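Local atomic coordinates of ferric-chelate reductase (NAD(P)H) (Archaeoglobus fulgidus, PDB entry 1I0R), a protein that catalyses the reduction of ferric iron bound in chelators such as siderophores, using NADH or NADPH as electron donor and a flavin as cofactor. Residues G12-T17 with F62-L67; G92-T97 with L104-A109. One frame throughout, in Å; residues are numbered along the deposited sequence.

Contact 1. Residues G12-T17 with F62-L67; sequences GLYIVT and FGVSVL
Ile15 and Ser65 form the central hydrogen-bonded pair of two antiparallel strands, Ser65 N giving a nearly straight bond of 2.9 Å to Ile15 O, and their axes run at 163°. The same pairing returns at Thr17 and Gly63, where a CB on the glycine would clash with Thr17 OG1. Water 1 bridges this face by donating to Thr17 OG1 and, at 2.7 Å, to Ser65 OG; Thr17 OG1 also bonds to Pro103 O and Ser65 OG to Val105 O, both on strand 103-105. Leu67 CD2 packs 3.9 Å from Ile15 CG1, the side chains crossing at about a right angle. On the opposite face, that of Tyr14, Val64 and Val66, Tyr14 lies side by side with Val66, whose CG2 meets the ring edge in its plane, while Val64 CG1, anti to its backbone N (chi1 175°), comes obliquely within 3.7 Å of Tyr14 CD2. Tyr14 OH bonds to Ser10 N of the second subunit, so an alanine here would probably open a gap beside Val64 and Val66 and leave that amide without its partner. Strand 14-20 is also hydrogen-bonded to 23-37, and 61-67 to 109-122; the contact thus closes the six-stranded barrel, with Val16 packed on FMN-binding Ala29.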
ATOM      1  N   GLY B  12      -1.673   2.794   5.404  1.00 16.06           N
ATOM      2  CA  GLY B  12      -1.230   3.205   6.734  1.00 15.72           C
ATOM      3  C   GLY B  12      -1.209   4.741   6.713  1.00 16.10           C
ATOM      4  O   GLY B  12      -1.745   5.366   5.804  1.00 15.67           O
ATOM      5  N   LEU B  13      -0.641   5.354   7.758  1.00 16.25           N
ATOM      6  CA  LEU B  13      -0.477   6.828   7.796  1.00 16.63           C
ATOM      7  C   LEU B  13       0.971   7.055   8.246  1.00 16.68           C
ATOM      8  O   LEU B  13       1.435   6.482   9.231  1.00 16.32           O
ATOM      9  CB  LEU B  13      -1.466   7.515   8.749  1.00 18.50           C
ATOM     10  CG  LEU B  13      -1.641   8.985   8.332  1.00 19.31           C
ATOM     11  CD1 LEU B  13      -2.353   9.073   6.951  1.00 20.28           C
ATOM     12  CD2 LEU B  13      -2.456   9.726   9.395  1.00 21.00           C
ATOM     13  N   TYR B  14       1.673   7.897   7.493  1.00 16.24           N
ATOM     14  CA  TYR B  14       3.104   8.101   7.699  1.00 16.53           C
ATOM     15  C   TYR B  14       3.524   9.537   7.525  1.00 17.32           C
ATOM     16  O   TYR B  14       2.779  10.358   7.000  1.00 17.33           O
ATOM     17  CB  TYR B  14       3.888   7.312   6.628  1.00 15.96           C
ATOM     18  CG  TYR B  14       3.387   5.899   6.349  1.00 15.17           C
ATOM     19  CD1 TYR B  14       2.346   5.659   5.451  1.00 15.25           C
ATOM     20  CD2 TYR B  14       3.932   4.827   7.026  1.00 15.09           C
ATOM     21  CE1 TYR B  14       1.859   4.352   5.243  1.00 14.22           C
ATOM     22  CE2 TYR B  14       3.460   3.533   6.833  1.00 14.81           C
ATOM     23  CZ  TYR B  14       2.424   3.302   5.944  1.00 14.98           C
ATOM     24  OH  TYR B  14       1.961   2.000   5.830  1.00 14.99           O
ATOM     25  N   ILE B  15       4.730   9.820   8.011  1.00 17.87           N
ATOM     26  CA  ILE B  15       5.348  11.100   7.752  1.00 18.46           C
ATOM     27  C   ILE B  15       6.492  10.697   6.826  1.00 17.52           C
ATOM     28  O   ILE B  15       7.266   9.771   7.153  1.00 17.90           O
ATOM     29  CB  ILE B  15       6.023  11.752   8.978  1.00 18.94           C
ATOM     30  CG1 ILE B  15       5.058  11.936  10.141  1.00 20.28           C
ATOM     31  CG2 ILE B  15       6.598  13.118   8.531  1.00 19.94           C
ATOM     32  CD1 ILE B  15       5.748  12.609  11.363  1.00 20.50           C
ATOM     33  N   VAL B  16       6.597  11.346   5.668  1.00 17.84           N
ATOM     34  CA  VAL B  16       7.701  11.075   4.736  1.00 17.64           C
ATOM     35  C   VAL B  16       8.603  12.315   4.803  1.00 18.45           C
ATOM     36  O   VAL B  16       8.127  13.446   4.631  1.00 18.08           O
ATOM     37  CB  VAL B  16       7.204  10.840   3.281  1.00 17.62           C
ATOM     38  CG1 VAL B  16       8.391  10.663   2.327  1.00 16.83           C
ATOM     39  CG2 VAL B  16       6.313   9.567   3.243  1.00 17.86           C
ATOM     40  N   THR B  17       9.899  12.098   5.052  1.00 18.21           N
ATOM     41  CA  THR B  17      10.828  13.222   5.206  1.00 19.13           C
ATOM     42  C   THR B  17      12.008  13.217   4.248  1.00 19.61           C
ATOM     43  O   THR B  17      12.370  12.188   3.674  1.00 19.02           O
ATOM     44  CB  THR B  17      11.393  13.243   6.644  1.00 18.30           C
ATOM     45  OG1 THR B  17      11.990  11.971   6.937  1.00 19.70           O
ATOM     46  CG2 THR B  17      10.294  13.526   7.660  1.00 19.16           C
ATOM     47  N   PHE B  62      15.067   9.505   1.401  1.00 17.43           N
ATOM     48  CA  PHE B  62      13.868   9.811   2.161  1.00 17.71           C
ATOM     49  C   PHE B  62      13.752   8.981   3.424  1.00 17.33           C
ATOM     50  O   PHE B  62      14.380   7.910   3.555  1.00 18.04           O
ATOM     51  CB  PHE B  62      12.577   9.665   1.284  1.00 17.92           C
ATOM     52  CG  PHE B  62      12.262   8.249   0.821  1.00 18.23           C
ATOM     53  CD1 PHE B  62      11.540   7.371   1.636  1.00 17.42           C
ATOM     54  CD2 PHE B  62      12.632   7.827  -0.455  1.00 18.42           C
ATOM     55  CE1 PHE B  62      11.199   6.079   1.171  1.00 17.30           C
ATOM     56  CE2 PHE B  62      12.298   6.553  -0.932  1.00 18.06           C
ATOM     57  CZ  PHE B  62      11.585   5.684  -0.117  1.00 18.22           C
ATOM     58  N   GLY B  63      12.960   9.489   4.361  1.00 16.68           N
ATOM     59  CA  GLY B  63      12.724   8.772   5.593  1.00 16.52           C
ATOM     60  C   GLY B  63      11.238   8.526   5.729  1.00 16.93           C
ATOM     61  O   GLY B  63      10.437   9.278   5.163  1.00 16.01           O
ATOM     62  N   VAL B  64      10.866   7.488   6.472  1.00 16.69           N
ATOM     63  CA  VAL B  64       9.457   7.181   6.693  1.00 17.77           C
ATOM     64  C   VAL B  64       9.243   6.938   8.186  1.00 17.12           C
ATOM     65  O   VAL B  64       9.945   6.118   8.787  1.00 18.06           O
ATOM     66  CB  VAL B  64       8.997   5.877   5.945  1.00 17.39           C
ATOM     67  CG1 VAL B  64       7.541   5.539   6.315  1.00 18.06           C
ATOM     68  CG2 VAL B  64       9.103   6.070   4.441  1.00 17.82           C
ATOM     69  N   SER B  65       8.299   7.659   8.788  1.00 17.16           N
ATOM     70  CA  SER B  65       7.939   7.440  10.186  1.00 17.76           C
ATOM     71  C   SER B  65       6.546   6.779  10.181  1.00 17.69           C
ATOM     72  O   SER B  65       5.600   7.336   9.607  1.00 18.21           O
ATOM     73  CB  SER B  65       7.827   8.766  10.934  1.00 18.26           C
ATOM     74  OG  SER B  65       9.067   9.443  10.914  1.00 20.20           O
ATOM     75  N   VAL B  66       6.407   5.601  10.790  1.00 17.50           N
ATOM     76  CA  VAL B  66       5.092   4.940  10.826  1.00 17.78           C
ATOM     77  C   VAL B  66       4.376   5.445  12.075  1.00 19.00           C
ATOM     78  O   VAL B  66       4.788   5.147  13.201  1.00 19.35           O
ATOM     79  CB  VAL B  66       5.249   3.400  10.871  1.00 17.70           C
ATOM     80  CG1 VAL B  66       3.863   2.722  10.810  1.00 16.94           C
ATOM     81  CG2 VAL B  66       6.102   2.941   9.695  1.00 16.93           C
ATOM     82  N   LEU B  67       3.308   6.213  11.881  1.00 19.33           N
ATOM     83  CA  LEU B  67       2.603   6.803  13.022  1.00 20.64           C
ATOM     84  C   LEU B  67       1.827   5.850  13.911  1.00 21.96           C
ATOM     85  O   LEU B  67       1.221   4.895  13.437  1.00 21.22           O
ATOM     86  CB  LEU B  67       1.668   7.915  12.539  1.00 20.19           C
ATOM     87  CG  LEU B  67       2.373   9.056  11.803  1.00 20.59           C
ATOM     88  CD1 LEU B  67       1.352   9.981  11.120  1.00 20.27           C
ATOM     89  CD2 LEU B  67       3.245   9.813  12.808  1.00 20.90           C
TER
HETATM   90  O   HOH W   1      11.055  10.359   9.290  1.00 20.98           O

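Contact 2. Residues G92-T97 with L104-A109; sequences GVEYKT and LVTQHA
Glu94 O is gripped by two consecutive amides, Thr106 N at 3.0 Å and Gln107 N at 3.3 Å from it. Both donors approach from the same face of the carbonyl plane, so one oxygen serves the chain just where it leaves its strand and enters the turn. The glutamine also returns a bond from its side chain. Its CG stands anti to the backbone N (chi1 -158°) and the chain runs on extended, bringing the amide oxygen back to the opposing segment, where Gln107 OE1 accepts Glu94 N at 2.9 Å in the plane of the amide group. Glu94 OE2 lies near Thr106 OG1, the side chains crossing at about a right angle, but the threonine hydroxyl is too close to a neighbour in the model for this bond to be more than doubtful.

Apolar contact is slighter. Val93 CG1 meets Val105 CG1 at 3.7 Å, and Val93 also rests on Phe75 and Arg78 of helix 73-78. Tyr95 and Val105 form a non-hydrogen-bonded pair; the tyrosine meets the other segment through CB, 3.3 Å from Leu104 O, while the end of its side chain leads away. Beyond them Lys96 and Leu104 exchange two backbone bonds, the shorter running 2.7 Å from Leu104 N to Lys96 O. Beyond CG the lysine chain is extended, and its NZ forms a salt bridge with Glu137.

A type II turn from Thr106 to Ala109, closed by Ala109 N bonding to Thr106 O, leads toward strand 109-122. The two successive amides on one carbonyl oxygen resemble a classic beta bulge, here with Gln107 OE1 taking Glu94 N, at the end of a short antiparallel beta hairpin, strands 95-97 and 103-105, beside the barrel.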
ATOM      1  N   GLY B  92      10.238  21.770  18.078  1.00 36.61           N
ATOM      2  CA  GLY B  92       9.679  20.994  19.166  1.00 35.25           C
ATOM      3  C   GLY B  92       9.396  19.535  18.845  1.00 34.18           C
ATOM      4  O   GLY B  92       8.796  18.830  19.654  1.00 34.48           O
ATOM      5  N   VAL B  93       9.814  19.076  17.671  1.00 32.79           N
ATOM      6  CA  VAL B  93       9.582  17.679  17.297  1.00 31.25           C
ATOM      7  C   VAL B  93      10.840  16.846  17.536  1.00 30.70           C
ATOM      8  O   VAL B  93      11.953  17.287  17.236  1.00 30.55           O
ATOM      9  CB  VAL B  93       9.191  17.565  15.814  1.00 31.06           C
ATOM     10  CG1 VAL B  93       9.059  16.088  15.421  1.00 30.67           C
ATOM     11  CG2 VAL B  93       7.870  18.296  15.568  1.00 30.90           C
ATOM     12  N   GLU B  94      10.667  15.653  18.094  1.00 29.64           N
ATOM     13  CA  GLU B  94      11.800  14.775  18.340  1.00 29.02           C
ATOM     14  C   GLU B  94      12.201  14.064  17.056  1.00 28.10           C
ATOM     15  O   GLU B  94      11.384  13.383  16.437  1.00 27.00           O
ATOM     16  CB  GLU B  94      11.455  13.731  19.395  1.00 30.34           C
ATOM     17  CG  GLU B  94      12.473  12.591  19.450  1.00 33.81           C
ATOM     18  CD  GLU B  94      12.104  11.483  20.431  1.00 35.22           C
ATOM     19  OE1 GLU B  94      12.528  11.579  21.611  1.00 36.57           O
ATOM     20  OE2 GLU B  94      11.393  10.523  20.029  1.00 35.62           O
ATOM     21  N   TYR B  95      13.463  14.211  16.666  1.00 27.09           N
ATOM     22  CA  TYR B  95      13.984  13.571  15.454  1.00 26.34           C
ATOM     23  C   TYR B  95      15.497  13.439  15.541  1.00 25.58           C
ATOM     24  O   TYR B  95      16.129  13.979  16.457  1.00 25.35           O
ATOM     25  CB  TYR B  95      13.611  14.390  14.204  1.00 27.76           C
ATOM     26  CG  TYR B  95      14.432  15.654  13.995  1.00 29.53           C
ATOM     27  CD1 TYR B  95      15.601  15.621  13.241  1.00 30.15           C
ATOM     28  CD2 TYR B  95      14.044  16.871  14.563  1.00 30.40           C
ATOM     29  CE1 TYR B  95      16.375  16.769  13.052  1.00 31.30           C
ATOM     30  CE2 TYR B  95      14.815  18.035  14.381  1.00 30.95           C
ATOM     31  CZ  TYR B  95      15.976  17.968  13.626  1.00 31.55           C
ATOM     32  OH  TYR B  95      16.769  19.086  13.452  1.00 32.87           O
ATOM     33  N   LYS B  96      16.074  12.720  14.587  1.00 24.47           N
ATOM     34  CA  LYS B  96      17.513  12.537  14.525  1.00 23.44           C
ATOM     35  C   LYS B  96      17.888  12.519  13.054  1.00 23.31           C
ATOM     36  O   LYS B  96      17.014  12.445  12.181  1.00 23.83           O
ATOM     37  CB  LYS B  96      17.926  11.224  15.210  1.00 23.28           C
ATOM     38  CG  LYS B  96      17.354   9.973  14.574  1.00 23.41           C
ATOM     39  CD  LYS B  96      17.690   8.761  15.405  1.00 24.73           C
ATOM     40  CE  LYS B  96      17.265   7.478  14.719  1.00 25.72           C
ATOM     41  NZ  LYS B  96      17.595   6.288  15.566  1.00 26.92           N
ATOM     42  N   THR B  97      19.170  12.608  12.758  1.00 22.00           N
ATOM     43  CA  THR B  97      19.576  12.599  11.363  1.00 21.83           C
ATOM     44  C   THR B  97      20.361  11.350  10.985  1.00 21.89           C
ATOM     45  O   THR B  97      21.368  10.999  11.616  1.00 21.70           O
ATOM     46  CB  THR B  97      20.413  13.846  11.030  1.00 21.90           C
ATOM     47  OG1 THR B  97      19.647  15.021  11.323  1.00 22.46           O
ATOM     48  CG2 THR B  97      20.817  13.850   9.565  1.00 22.14           C
ATOM     49  N   LEU B 104      14.950  11.866  10.524  1.00 21.45           N
ATOM     50  CA  LEU B 104      14.066  10.746  10.847  1.00 20.92           C
ATOM     51  C   LEU B 104      13.255  11.148  12.066  1.00 20.94           C
ATOM     52  O   LEU B 104      13.799  11.239  13.183  1.00 21.37           O
ATOM     53  CB  LEU B 104      14.887   9.491  11.157  1.00 20.87           C
ATOM     54  CG  LEU B 104      15.788   9.092   9.986  1.00 21.58           C
ATOM     55  CD1 LEU B 104      16.923   8.172  10.463  1.00 22.38           C
ATOM     56  CD2 LEU B 104      14.908   8.416   8.907  1.00 22.26           C
ATOM     57  N   VAL B 105      11.956  11.403  11.858  1.00 20.63           N
ATOM     58  CA  VAL B 105      11.085  11.806  12.961  1.00 20.24           C
ATOM     59  C   VAL B 105      10.715  10.608  13.829  1.00 20.83           C
ATOM     60  O   VAL B 105      10.086   9.653  13.358  1.00 20.21           O
ATOM     61  CB  VAL B 105       9.798  12.484  12.443  1.00 20.17           C
ATOM     62  CG1 VAL B 105       8.868  12.815  13.604  1.00 20.36           C
ATOM     63  CG2 VAL B 105      10.147  13.756  11.692  1.00 20.10           C
ATOM     64  N   THR B 106      11.095  10.658  15.105  1.00 21.13           N
ATOM     65  CA  THR B 106      10.829   9.558  16.021  1.00 22.34           C
ATOM     66  C   THR B 106       9.620   9.781  16.902  1.00 22.71           C
ATOM     67  O   THR B 106       9.072   8.827  17.468  1.00 22.74           O
ATOM     68  CB  THR B 106      12.052   9.272  16.912  1.00 22.63           C
ATOM     69  OG1 THR B 106      12.472  10.499  17.522  1.00 24.00           O
ATOM     70  CG2 THR B 106      13.213   8.737  16.073  1.00 24.05           C
ATOM     71  N   GLN B 107       9.192  11.036  17.004  1.00 23.64           N
ATOM     72  CA  GLN B 107       8.028  11.345  17.833  1.00 24.10           C
ATOM     73  C   GLN B 107       6.765  10.704  17.267  1.00 23.87           C
ATOM     74  O   GLN B 107       6.468  10.859  16.087  1.00 23.41           O
ATOM     75  CB  GLN B 107       7.824  12.849  17.937  1.00 24.91           C
ATOM     76  CG  GLN B 107       7.002  13.243  19.165  1.00 25.88           C
ATOM     77  CD  GLN B 107       6.942  14.747  19.350  1.00 27.22           C
ATOM     78  OE1 GLN B 107       7.854  15.468  18.940  1.00 27.40           O
ATOM     79  NE2 GLN B 107       5.863  15.229  19.970  1.00 28.59           N
ATOM     80  N   HIS B 108       6.039   9.996  18.129  1.00 24.40           N
ATOM     81  CA  HIS B 108       4.799   9.303  17.771  1.00 24.76           C
ATOM     82  C   HIS B 108       4.987   8.224  16.717  1.00 24.80           C
ATOM     83  O   HIS B 108       4.019   7.808  16.076  1.00 24.63           O
ATOM     84  CB  HIS B 108       3.748  10.304  17.291  1.00 25.66           C
ATOM     85  CG  HIS B 108       3.369  11.306  18.335  1.00 27.21           C
ATOM     86  ND1 HIS B 108       2.824  10.937  19.547  1.00 28.10           N
ATOM     87  CD2 HIS B 108       3.525  12.649  18.381  1.00 27.48           C
ATOM     88  CE1 HIS B 108       2.667  12.014  20.299  1.00 28.15           C
ATOM     89  NE2 HIS B 108       3.083  13.066  19.616  1.00 28.16           N
ATOM     90  N   ALA B 109       6.218   7.750  16.564  1.00 24.07           N
ATOM     91  CA  ALA B 109       6.504   6.728  15.565  1.00 23.58           C
ATOM     92  C   ALA B 109       6.720   5.357  16.151  1.00 22.94           C
ATOM     93  O   ALA B 109       7.481   5.184  17.112  1.00 23.19           O
ATOM     94  CB  ALA B 109       7.722   7.134  14.747  1.00 23.84           C
TER

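Contact 1 is wholly buried near the centre of the chain, whereas contact 2 lies about 13 Å from that centre and is only partly buried. The first joins strands distant in sequence, and regular backbone pairing with mostly apolar side chains does the work; the second joins neighbouring strands and leans more on polar side chains. Their centres are 11 Å apart, yet they meet directly: Ser65 OG probably bonds to Val105 O at 2.7 Å, and Ile15 CD1 packs on Val105 CG1. The hairpin strand 103-105 therefore covers the Ile15, Thr17 and Ser65 face of the barrel seam, while the opposite face carries Tyr14 and Val66, which touch the second subunit.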